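Local structure of thioredoxin family protein (1Z6N) at residues 70-75 and 129-134. The protein is of unknown function but belongs to the thioredoxin family, has a CxxC pair at a helix start consistent with redox chemistry, and can bind magnesium. Residues are numbered along the deposited sequence; the frame is centred on the assembly and turned at random.
Sequences QINLAA and ERPQAV
In this thioredoxin-like fold, helix 67-82, at whose start lies a CxxC sequence (Cys66, Cys69) consistent with a thioredoxin-type site, meets the turn that leads from edge strand 123-128 into helix 132-137. A single side chain of the helix, Asn72, makes the contact: its carboxamide reaches the Glu129 carbonyl with one end and the Pro131 ring with the other. The side chain leaves the helix toward the turn, and CG beside the backbone N (chi1 -61°) together with chi2 -63° presents ND2 to Glu129 and OD1 to Pro131. ND2 lies 3.0 Å from Glu129 O, but the angle is too poor for a hydrogen bond. ND2 instead donates to Tyr145 OH of helix 139-146 and, weakly, to Asp68 O one helical turn earlier. Tyr145 also packs on Arg130 and Pro131. Arg130 extends its chain toward the start of helix 67-82, where NE forms a salt bridge with Asp68, and Glu129 CD sits 4.2 Å above the centre of the guanidinium plane. Pro131, the N-cap of helix 132-137, comes from the opposite direction, its ring methylenes in van der Waals contact with the amide oxygen: Asn72 OD1 lies 3.4 Å from Pro131 CD and 3.6 Å from Pro131 CG.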
loop_
_atom_site.group_PDB
_atom_site.type_symbol
_atom_site.label_atom_id
_atom_site.label_comp_id
_atom_site.label_asym_id
_atom_site.label_seq_id
_atom_site.Cartn_x
_atom_site.Cartn_y
_atom_site.Cartn_z
ATOM N N GLN A 70 2.515 0.086 -8.673
ATOM C CA GLN A 70 2.771 1.486 -9.031
ATOM C C GLN A 70 1.641 2.402 -8.552
ATOM O O GLN A 70 1.881 3.465 -7.972
ATOM C CB GLN A 70 2.967 1.641 -10.541
ATOM C CG GLN A 70 4.160 0.869 -11.082
ATOM C CD GLN A 70 4.066 0.645 -12.570
ATOM O OE1 GLN A 70 3.135 1.137 -13.234
ATOM N NE2 GLN A 70 5.024 -0.101 -13.115
ATOM N N ILE A 71 0.410 1.966 -8.800
ATOM C CA ILE A 71 -0.794 2.727 -8.446
ATOM C C ILE A 71 -0.959 2.814 -6.942
ATOM O O ILE A 71 -0.961 3.895 -6.370
ATOM C CB ILE A 71 -2.038 2.091 -9.074
ATOM C CG1 ILE A 71 -1.965 2.212 -10.606
ATOM C CG2 ILE A 71 -3.321 2.752 -8.548
ATOM C CD1 ILE A 71 -2.899 1.266 -11.367
ATOM N N ASN A 72 -1.127 1.666 -6.280
ATOM C CA ASN A 72 -1.550 1.741 -4.895
ATOM C C ASN A 72 -0.445 2.147 -3.950
ATOM O O ASN A 72 -0.709 2.759 -2.921
ATOM C CB ASN A 72 -2.205 0.437 -4.468
ATOM C CG ASN A 72 -3.429 0.132 -5.289
ATOM O OD1 ASN A 72 -4.408 0.877 -5.259
ATOM N ND2 ASN A 72 -3.362 -0.950 -6.064
ATOM N N LEU A 73 0.800 1.817 -4.293
ATOM C CA LEU A 73 1.892 2.233 -3.431
ATOM C C LEU A 73 2.217 3.719 -3.598
ATOM O O LEU A 73 2.606 4.357 -2.621
ATOM C CB LEU A 73 3.122 1.343 -3.603
ATOM C CG LEU A 73 2.847 -0.130 -3.275
ATOM C CD1 LEU A 73 4.147 -0.947 -3.430
ATOM C CD2 LEU A 73 2.262 -0.296 -1.871
ATOM N N ALA A 74 2.010 4.274 -4.798
ATOM C CA ALA A 74 2.103 5.742 -4.927
ATOM C C ALA A 74 1.108 6.414 -3.967
ATOM O O ALA A 74 1.427 7.415 -3.313
ATOM C CB ALA A 74 1.862 6.188 -6.367
ATOM N N ALA A 75 -0.096 5.853 -3.880
ATOM C CA ALA A 75 -1.136 6.424 -2.999
ATOM C C ALA A 75 -0.762 6.277 -1.526
ATOM O O ALA A 75 -0.884 7.235 -0.748
ATOM C CB ALA A 75 -2.500 5.789 -3.287
ATOM N N GLU A 129 -3.848 -6.320 -3.493
ATOM C CA GLU A 129 -3.860 -6.030 -4.927
ATOM C C GLU A 129 -4.538 -4.722 -5.361
ATOM O O GLU A 129 -3.891 -3.874 -5.986
ATOM C CB GLU A 129 -4.394 -7.219 -5.741
ATOM C CG GLU A 129 -3.963 -7.191 -7.206
ATOM C CD GLU A 129 -4.287 -8.472 -7.964
ATOM O OE1 GLU A 129 -5.386 -9.019 -7.769
ATOM O OE2 GLU A 129 -3.441 -8.928 -8.757
ATOM N N ARG A 130 -5.830 -4.577 -5.049
ATOM C CA ARG A 130 -6.614 -3.439 -5.508
ATOM C C ARG A 130 -7.591 -3.012 -4.420
ATOM O O ARG A 130 -7.968 -3.845 -3.595
ATOM C CB ARG A 130 -7.390 -3.812 -6.775
ATOM C CG ARG A 130 -6.466 -4.054 -7.928
ATOM C CD ARG A 130 -7.190 -4.573 -9.149
ATOM N NE ARG A 130 -6.179 -5.009 -10.101
ATOM C CZ ARG A 130 -6.241 -6.101 -10.857
ATOM N NH1 ARG A 130 -7.304 -6.905 -10.813
ATOM N NH2 ARG A 130 -5.222 -6.389 -11.661
ATOM N N PRO A 131 -7.994 -1.720 -4.412
ATOM C CA PRO A 131 -8.990 -1.284 -3.425
ATOM C C PRO A 131 -10.322 -2.008 -3.569
ATOM O O PRO A 131 -10.680 -2.460 -4.659
ATOM C CB PRO A 131 -9.149 0.223 -3.687
ATOM C CG PRO A 131 -7.928 0.616 -4.486
ATOM C CD PRO A 131 -7.518 -0.605 -5.259
ATOM N N GLN A 132 -11.056 -2.081 -2.465
ATOM C CA GLN A 132 -12.355 -2.759 -2.438
ATOM C C GLN A 132 -13.317 -2.212 -3.501
ATOM O O GLN A 132 -14.104 -2.969 -4.091
ATOM C CB GLN A 132 -12.989 -2.670 -1.038
ATOM C CG GLN A 132 -14.210 -3.601 -0.851
ATOM C CD GLN A 132 -13.823 -5.054 -1.067
ATOM O OE1 GLN A 132 -12.926 -5.578 -0.397
ATOM N NE2 GLN A 132 -14.499 -5.711 -2.004
ATOM N N ALA A 133 -13.279 -0.901 -3.739
ATOM C CA ALA A 133 -14.206 -0.289 -4.709
ATOM C C ALA A 133 -13.895 -0.766 -6.127
ATOM O O ALA A 133 -14.789 -0.862 -6.970
ATOM C CB ALA A 133 -14.171 1.247 -4.640
ATOM N N VAL A 134 -12.621 -1.092 -6.364
ATOM C CA VAL A 134 -12.184 -1.627 -7.660
ATOM C C VAL A 134 -12.569 -3.102 -7.792
ATOM O O VAL A 134 -13.112 -3.513 -8.813
ATOM C CB VAL A 134 -10.686 -1.397 -7.909
ATOM C CG1 VAL A 134 -10.286 -1.983 -9.255
ATOM C CG2 VAL A 134 -10.400 0.094 -7.885
#